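Local coordinates for glycosyl hydrolase family 62 protein (Coprinopsis cinerea, PDB 5B6T) that probably removes alpha-L-arabinofuranosyl side groups from arabinoxylan, as an alpha-L-arabinofuranosidase of glycoside hydrolase family 62, at residues A[24-29]-A[40-45]; A[49-54]-A[79-84]. One frame throughout, in Å; residues are numbered along the deposited sequence.

Contact 1 (A[24-29]-A[40-45]); sequences QGIKDP and VFASTA
Lys-27 and Ser-43 form an antiparallel hydrogen-bonded pair in the hairpin of strands 25-34 and 37-46, the first two strands of a blade of the five-bladed beta-propeller. Two backbone bonds close the pair, Lys-27 N to Ser-43 O at 3.0 Å and Ser-43 N to Lys-27 O at 2.8 Å. Toward the open end of the hairpin, the N atoms of Gln-24 and Gly-25 both bond to Ala-45 O, a classic beta bulge. The Lys-27 side chain runs over Ser-43 and Ala-45: its CB lies 4.0 Å from Ser-43 CB, CG stands beside the backbone N (chi1 -64°), and CD rests 3.6 Å from Ala-45 CB. A bend at chi3 (73°) turns CE out of the extended line, and NZ bonds to Tyr-299 OH and a bound glycerol. On the opposite face of the sheet Ile-26 CG2 meets Ala-42 CB at 3.8 Å. At Asp-28 the strand turns a corner, and OD2 accepts a 2.7 Å hydrogen bond from Ser-43 OG on its anti lone pair, pointing away from OD1. The same OD2 bonds to the glycerol, and Ser-43 OG also takes the N-H of Ala-83. An alanine in place of Asp-28 would probably leave the Ser-43 hydroxyl without its acceptor and freer to turn. The aliphatic part of Lys-27 thus packs on the hairpin partner, while its amine and the Asp-28 carboxylate both bind a glycerol, probably from the crystallisation liquor, which is consistent with a polar pocket near the bound calcium ion.

Contact 2 (A[49-54]-A[79-84]); sequences GYNLVY and GYRAAP
At the junction of two successive blades of the five-bladed beta-propeller, Tyr-50 and Leu-52 of strand 49-57 pack on residues 80-84, the approach to strand 82-89 and its first residues. The axes of strands 49-54 and 82-84 run at 26° to each other, yet the two do not pair as sheet neighbours. One backbone hydrogen bond crosses, from Arg-81 N to Tyr-50 O at 3.2 Å, with the donor well above the carbonyl plane; Tyr-80 CA offers a C-H contact to the same oxygen. Side chains do most of the joining. Tyr-50 and Tyr-80 lie side by side and point the same way, their rings oblique at 64°, and Tyr-80 CE1 comes 3.7 Å from Tyr-50 CB. In Tyr-50, chi1 (-76°) sets CG beside the backbone N; ring atom CD2 lies 3.9 Å from Ala-82 CB. Both hydroxyls bond beyond the contact, Tyr-50 OH to Asn-300 and Tyr-80 OH to Gln-100. Leu-52 crosses the Arg-81 side chain at about a right angle, CD1 standing 3.9 Å from Arg-81 CB, while CD2 slides past the Pro-84 ring, 3.8 Å from its CD. Tyr-80 O lies in the plane of the Arg-81 guanidinium and takes a 2.9 Å hydrogen bond from NH1, which stands above the carbonyl plane; NH2 bonds to Leu-76 O. Within its own sheet strand 49-57 lies between strands 37-46 and 68-70. Strand 82-89 begins the next sheet, beside strand 94-100, whose Tyr-99 touches both Leu-52 and Arg-81.

Contact 1 lies deep in the chain and holds two neighbouring strands of one sheet; contact 2, partly open to solvent, joins that sheet to the following one. Their chemistry differs accordingly: the hairpin of contact 1 is laced by backbone bonds, interrupted by a bulge, and by a buried hydroxyl-carboxylate bond, whereas the blade junction of contact 2 depends on aromatic and aliphatic packing with a single backbone bond. Strands 37-46 and 49-57 are adjacent, with Thr-44 N probably bonded to Asn-51 O at 2.8 Å and Phe-41 packed on Tyr-54. Pro-84 CD also packs on Asp-28 O, so 79-84, from the next blade, touches both strand 25-34 and strand 49-57.

Contact 1 (A[24-29]-A[40-45])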
ATOM      1  N   GLN A  24       0.490  14.673 -11.913  1.00  9.78           N
ATOM      2  CA  GLN A  24       1.707  14.159 -12.524  1.00 10.71           C
ATOM      3  C   GLN A  24       1.903  12.648 -12.301  1.00  9.93           C
ATOM      4  O   GLN A  24       2.348  11.953 -13.210  1.00 10.15           O
ATOM      5  CB  GLN A  24       2.911  14.972 -12.039  1.00 11.73           C
ATOM      6  CG  GLN A  24       2.812  16.419 -12.585  1.00 13.05           C
ATOM      7  CD  GLN A  24       3.800  17.458 -12.023  1.00 15.88           C
ATOM      8  OE1 GLN A  24       4.397  18.229 -12.800  1.00 19.81           O
ATOM      9  NE2 GLN A  24       3.943  17.532 -10.718  1.00 16.46           N
ATOM     10  N   GLY A  25       1.536  12.141 -11.124  1.00  9.12           N
ATOM     11  CA  GLY A  25       1.672  10.727 -10.816  1.00  8.92           C
ATOM     12  C   GLY A  25       0.388  10.171 -10.199  1.00  8.23           C
ATOM     13  O   GLY A  25      -0.315  10.869  -9.461  1.00  8.50           O
ATOM     14  N   ILE A  26       0.092   8.906 -10.492  1.00  8.07           N
ATOM     15  CA  ILE A  26      -0.957   8.138  -9.788  1.00  8.03           C
ATOM     16  C   ILE A  26      -0.203   7.072  -9.024  1.00  7.69           C
ATOM     17  O   ILE A  26       0.615   6.370  -9.596  1.00  7.89           O
ATOM     18  CB  ILE A  26      -1.966   7.497 -10.751  1.00  8.37           C
ATOM     19  CG1 ILE A  26      -2.676   8.579 -11.546  1.00  8.49           C
ATOM     20  CG2 ILE A  26      -2.946   6.588 -10.033  1.00  7.96           C
ATOM     21  CD1 ILE A  26      -3.496   9.538 -10.742  1.00  8.87           C
ATOM     22  N   LYS A  27      -0.446   6.998  -7.708  1.00  7.58           N
ATOM     23  CA  LYS A  27       0.499   6.380  -6.799  1.00  7.15           C
ATOM     24  C   LYS A  27      -0.175   5.540  -5.703  1.00  6.91           C
ATOM     25  O   LYS A  27      -1.356   5.674  -5.422  1.00  7.02           O
ATOM     26  CB  LYS A  27       1.320   7.474  -6.112  1.00  7.15           C
ATOM     27  CG  LYS A  27       2.187   8.286  -7.057  1.00  7.30           C
ATOM     28  CD  LYS A  27       3.136   9.186  -6.279  1.00  7.74           C
ATOM     29  CE  LYS A  27       4.250   8.393  -5.634  1.00  7.94           C
ATOM     30  NZ  LYS A  27       5.011   9.241  -4.683  1.00  8.37           N
ATOM     31  N   ASP A  28       0.630   4.692  -5.075  1.00  6.67           N
ATOM     32  CA  ASP A  28       0.316   4.110  -3.783  1.00  6.47           C
ATOM     33  C   ASP A  28      -1.037   3.362  -3.741  1.00  6.33           C
ATOM     34  O   ASP A  28      -1.833   3.581  -2.820  1.00  6.36           O
ATOM     35  CB  ASP A  28       0.302   5.204  -2.695  1.00  6.60           C
ATOM     36  CG  ASP A  28       1.449   6.190  -2.796  1.00  7.01           C
ATOM     37  OD1 ASP A  28       2.566   5.762  -3.099  1.00  7.44           O
ATOM     38  OD2 ASP A  28       1.178   7.404  -2.529  1.00  7.00           O
ATOM     39  N   PRO A  29      -1.303   2.463  -4.711  1.00  6.43           N
ATOM     40  CA  PRO A  29      -2.650   1.944  -4.843  1.00  6.72           C
ATOM     41  C   PRO A  29      -3.078   0.986  -3.752  1.00  6.67           C
ATOM     42  O   PRO A  29      -2.268   0.187  -3.263  1.00  6.66           O
ATOM     43  CB  PRO A  29      -2.610   1.185  -6.193  1.00  6.77           C
ATOM     44  CG  PRO A  29      -1.166   0.817  -6.351  1.00  6.91           C
ATOM     45  CD  PRO A  29      -0.415   1.974  -5.789  1.00  6.73           C
ATOM     46  N   VAL A  40     -10.170   0.605  -6.948  1.00  6.95           N
ATOM     47  CA  VAL A  40      -8.816   1.039  -6.702  1.00  7.05           C
ATOM     48  C   VAL A  40      -8.863   2.436  -6.064  1.00  6.71           C
ATOM     49  O   VAL A  40      -9.567   3.337  -6.559  1.00  7.16           O
ATOM     50  CB  VAL A  40      -7.988   1.079  -8.002  1.00  7.38           C
ATOM     51  CG1 VAL A  40      -6.625   1.758  -7.811  1.00  7.99           C
ATOM     52  CG2 VAL A  40      -7.840  -0.331  -8.599  1.00  7.51           C
ATOM     53  N   PHE A  41      -8.118   2.608  -4.984  1.00  6.68           N
ATOM     54  CA  PHE A  41      -7.877   3.930  -4.399  1.00  6.70           C
ATOM     55  C   PHE A  41      -6.423   4.256  -4.567  1.00  6.75           C
ATOM     56  O   PHE A  41      -5.582   3.386  -4.395  1.00  6.95           O
ATOM     57  CB  PHE A  41      -8.241   3.915  -2.904  1.00  6.78           C
ATOM     58  CG  PHE A  41      -9.686   3.634  -2.651  1.00  6.83           C
ATOM     59  CD1 PHE A  41     -10.203   2.354  -2.747  1.00  6.95           C
ATOM     60  CD2 PHE A  41     -10.548   4.683  -2.356  1.00  6.98           C
ATOM     61  CE1 PHE A  41     -11.563   2.122  -2.574  1.00  7.26           C
ATOM     62  CE2 PHE A  41     -11.885   4.441  -2.133  1.00  7.43           C
ATOM     63  CZ  PHE A  41     -12.386   3.164  -2.222  1.00  7.63           C
ATOM     64  N   ALA A  42      -6.110   5.506  -4.935  1.00  6.53           N
ATOM     65  CA  ALA A  42      -4.729   5.872  -5.196  1.00  6.83           C
ATOM     66  C   ALA A  42      -4.492   7.301  -4.768  1.00  6.81           C
ATOM     67  O   ALA A  42      -5.452   8.085  -4.673  1.00  7.04           O
ATOM     68  CB  ALA A  42      -4.430   5.700  -6.688  1.00  6.74           C
ATOM     69  N   SER A  43      -3.218   7.625  -4.522  1.00  6.68           N
ATOM     70  CA  SER A  43      -2.808   9.026  -4.366  1.00  7.31           C
ATOM     71  C   SER A  43      -2.739   9.717  -5.716  1.00  7.34           C
ATOM     72  O   SER A  43      -2.229   9.168  -6.675  1.00  7.86           O
ATOM     73  CB  SER A  43      -1.416   9.142  -3.737  1.00  7.40           C
ATOM     74  OG  SER A  43      -1.354   8.403  -2.545  1.00  7.62           O
ATOM     75  N   THR A  44      -3.239  10.952  -5.780  1.00  7.61           N
ATOM     76  CA  THR A  44      -2.861  11.871  -6.860  1.00  7.97           C
ATOM     77  C   THR A  44      -1.652  12.678  -6.397  1.00  8.06           C
ATOM     78  O   THR A  44      -1.641  13.163  -5.253  1.00  7.83           O
ATOM     79  CB  THR A  44      -4.020  12.808  -7.245  1.00  8.23           C
ATOM     80  OG1 THR A  44      -4.398  13.659  -6.137  1.00  8.81           O
ATOM     81  CG2 THR A  44      -5.234  12.013  -7.654  1.00  8.37           C
ATOM     82  N   ALA A  45      -0.646  12.818  -7.259  1.00  7.91           N
ATOM     83  CA  ALA A  45       0.585  13.479  -6.901  1.00  8.17           C
ATOM     84  C   ALA A  45       1.010  14.498  -7.926  1.00  8.73           C
ATOM     85  O   ALA A  45       1.050  14.217  -9.154  1.00  9.13           O
ATOM     86  CB  ALA A  45       1.705  12.479  -6.706  1.00  8.37           C
TER

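Contact 2 (A[49-54]-A[79-84])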
ATOM      1  N   GLY A  49       0.723  19.184  -4.490  1.00 15.51           N
ATOM      2  CA  GLY A  49       0.165  18.434  -3.373  1.00 14.19           C
ATOM      3  C   GLY A  49      -0.358  17.059  -3.737  1.00 12.30           C
ATOM      4  O   GLY A  49      -0.199  16.587  -4.865  1.00 11.34           O
ATOM      5  N   TYR A  50      -0.955  16.457  -2.714  1.00 10.94           N
ATOM      6  CA  TYR A  50      -1.493  15.110  -2.761  1.00 10.31           C
ATOM      7  C   TYR A  50      -2.924  15.096  -2.322  1.00 10.00           C
ATOM      8  O   TYR A  50      -3.297  15.758  -1.358  1.00 10.23           O
ATOM      9  CB  TYR A  50      -0.725  14.209  -1.810  1.00 10.96           C
ATOM     10  CG  TYR A  50       0.631  13.802  -2.324  1.00 11.25           C
ATOM     11  CD1 TYR A  50       1.702  14.676  -2.308  1.00 12.53           C
ATOM     12  CD2 TYR A  50       0.838  12.522  -2.796  1.00 11.87           C
ATOM     13  CE1 TYR A  50       2.944  14.298  -2.803  1.00 12.81           C
ATOM     14  CE2 TYR A  50       2.055  12.123  -3.267  1.00 12.37           C
ATOM     15  CZ  TYR A  50       3.120  13.004  -3.282  1.00 12.80           C
ATOM     16  OH  TYR A  50       4.339  12.551  -3.769  1.00 14.65           O
ATOM     17  N   ASN A  51      -3.732  14.282  -3.001  1.00  9.22           N
ATOM     18  CA  ASN A  51      -5.075  13.938  -2.511  1.00  9.18           C
ATOM     19  C   ASN A  51      -5.345  12.487  -2.996  1.00  8.55           C
ATOM     20  O   ASN A  51      -4.413  11.761  -3.328  1.00  8.04           O
ATOM     21  CB  ASN A  51      -6.114  15.011  -2.933  1.00 10.02           C
ATOM     22  CG  ASN A  51      -7.346  15.087  -2.005  1.00 11.04           C
ATOM     23  OD1 ASN A  51      -7.463  15.972  -1.133  1.00 12.26           O
ATOM     24  ND2 ASN A  51      -8.311  14.252  -2.258  1.00 10.45           N
ATOM     25  N   LEU A  52      -6.592  12.073  -3.015  1.00  8.24           N
ATOM     26  CA  LEU A  52      -6.945  10.680  -3.259  1.00  7.79           C
ATOM     27  C   LEU A  52      -7.996  10.589  -4.346  1.00  8.08           C
ATOM     28  O   LEU A  52      -8.870  11.445  -4.463  1.00  8.04           O
ATOM     29  CB  LEU A  52      -7.506  10.041  -1.978  1.00  7.78           C
ATOM     30  CG  LEU A  52      -6.565   9.955  -0.767  1.00  7.66           C
ATOM     31  CD1 LEU A  52      -7.284   9.442   0.483  1.00  7.82           C
ATOM     32  CD2 LEU A  52      -5.366   9.059  -1.038  1.00  7.79           C
ATOM     33  N   VAL A  53      -7.909   9.500  -5.098  1.00  7.41           N
ATOM     34  CA  VAL A  53      -8.865   9.220  -6.169  1.00  7.84           C
ATOM     35  C   VAL A  53      -9.364   7.764  -6.068  1.00  7.46           C
ATOM     36  O   VAL A  53      -8.618   6.861  -5.649  1.00  7.50           O
ATOM     37  CB  VAL A  53      -8.227   9.541  -7.532  1.00  7.96           C
ATOM     38  CG1 VAL A  53      -7.063   8.627  -7.836  1.00  8.03           C
ATOM     39  CG2 VAL A  53      -9.277   9.543  -8.641  1.00  8.34           C
ATOM     40  N   TYR A  54     -10.630   7.572  -6.460  1.00  7.34           N
ATOM     41  CA  TYR A  54     -11.288   6.291  -6.532  1.00  7.54           C
ATOM     42  C   TYR A  54     -11.521   5.965  -8.007  1.00  8.07           C
ATOM     43  O   TYR A  54     -11.958   6.836  -8.796  1.00  7.90           O
ATOM     44  CB  TYR A  54     -12.619   6.330  -5.789  1.00  7.44           C
ATOM     45  CG  TYR A  54     -13.527   5.159  -6.029  1.00  7.98           C
ATOM     46  CD1 TYR A  54     -13.238   3.910  -5.479  1.00  7.85           C
ATOM     47  CD2 TYR A  54     -14.719   5.283  -6.757  1.00  7.90           C
ATOM     48  CE1 TYR A  54     -14.066   2.823  -5.684  1.00  8.34           C
ATOM     49  CE2 TYR A  54     -15.541   4.188  -6.970  1.00  8.26           C
ATOM     50  CZ  TYR A  54     -15.231   2.961  -6.415  1.00  8.30           C
ATOM     51  OH  TYR A  54     -16.065   1.876  -6.617  1.00  8.94           O
ATOM     52  N   GLY A  79      -7.236  19.279   0.771  1.00 10.67           N
ATOM     53  CA  GLY A  79      -6.119  19.269   1.667  1.00 10.87           C
ATOM     54  C   GLY A  79      -5.271  18.076   1.353  1.00 11.16           C
ATOM     55  O   GLY A  79      -5.558  17.341   0.423  1.00 12.11           O
ATOM     56  N   TYR A  80      -4.210  17.901   2.125  1.00 10.57           N
ATOM     57  CA  TYR A  80      -3.291  16.802   1.914  1.00  9.97           C
ATOM     58  C   TYR A  80      -3.885  15.489   2.437  1.00  9.25           C
ATOM     59  O   TYR A  80      -4.259  15.392   3.617  1.00  8.98           O
ATOM     60  CB  TYR A  80      -1.982  17.098   2.646  1.00 10.45           C
ATOM     61  CG  TYR A  80      -0.982  15.974   2.618  1.00 10.79           C
ATOM     62  CD1 TYR A  80      -0.102  15.829   1.562  1.00 11.04           C
ATOM     63  CD2 TYR A  80      -0.946  15.048   3.638  1.00 11.29           C
ATOM     64  CE1 TYR A  80       0.806  14.780   1.525  1.00 11.35           C
ATOM     65  CE2 TYR A  80      -0.037  14.001   3.613  1.00 11.12           C
ATOM     66  CZ  TYR A  80       0.829  13.896   2.563  1.00 11.22           C
ATOM     67  OH  TYR A  80       1.735  12.864   2.535  1.00 11.19           O
ATOM     68  N   ARG A  81      -3.958  14.493   1.549  1.00  8.25           N
ATOM     69  CA  ARG A  81      -4.239  13.100   1.930  1.00  7.90           C
ATOM     70  C   ARG A  81      -3.425  12.247   0.967  1.00  7.85           C
ATOM     71  O   ARG A  81      -3.344  12.558  -0.219  1.00  8.23           O
ATOM     72  CB  ARG A  81      -5.730  12.719   1.815  1.00  8.07           C
ATOM     73  CG  ARG A  81      -6.675  13.439   2.765  1.00  8.21           C
ATOM     74  CD  ARG A  81      -7.268  14.666   2.097  1.00  8.46           C
ATOM     75  NE  ARG A  81      -8.338  15.280   2.881  1.00  8.53           N
ATOM     76  CZ  ARG A  81      -8.156  16.041   3.948  1.00  9.32           C
ATOM     77  NH1 ARG A  81      -6.932  16.323   4.397  1.00  9.80           N
ATOM     78  NH2 ARG A  81      -9.202  16.585   4.538  1.00  9.66           N
ATOM     79  N   ALA A  82      -2.849  11.158   1.467  1.00  7.42           N
ATOM     80  CA  ALA A  82      -2.034  10.286   0.606  1.00  7.38           C
ATOM     81  C   ALA A  82      -1.947   8.863   1.130  1.00  6.93           C
ATOM     82  O   ALA A  82      -2.057   8.630   2.339  1.00  7.18           O
ATOM     83  CB  ALA A  82      -0.642  10.842   0.411  1.00  7.84           C
ATOM     84  N   ALA A  83      -1.731   7.952   0.188  1.00  6.82           N
ATOM     85  CA  ALA A  83      -1.392   6.540   0.443  1.00  6.71           C
ATOM     86  C   ALA A  83      -2.504   5.775   1.158  1.00  6.55           C
ATOM     87  O   ALA A  83      -2.430   5.469   2.357  1.00  7.37           O
ATOM     88  CB  ALA A  83      -0.032   6.403   1.145  1.00  6.89           C
ATOM     89  N   PRO A  84      -3.546   5.442   0.407  1.00  6.15           N
ATOM     90  CA  PRO A  84      -4.726   4.861   1.003  1.00  6.06           C
ATOM     91  C   PRO A  84      -4.640   3.333   1.207  1.00  5.86           C
ATOM     92  O   PRO A  84      -3.885   2.630   0.515  1.00  6.02           O
ATOM     93  CB  PRO A  84      -5.805   5.191  -0.021  1.00  5.97           C
ATOM     94  CG  PRO A  84      -5.090   5.148  -1.334  1.00  6.04           C
ATOM     95  CD  PRO A  84      -3.718   5.673  -1.046  1.00  5.84           C
TER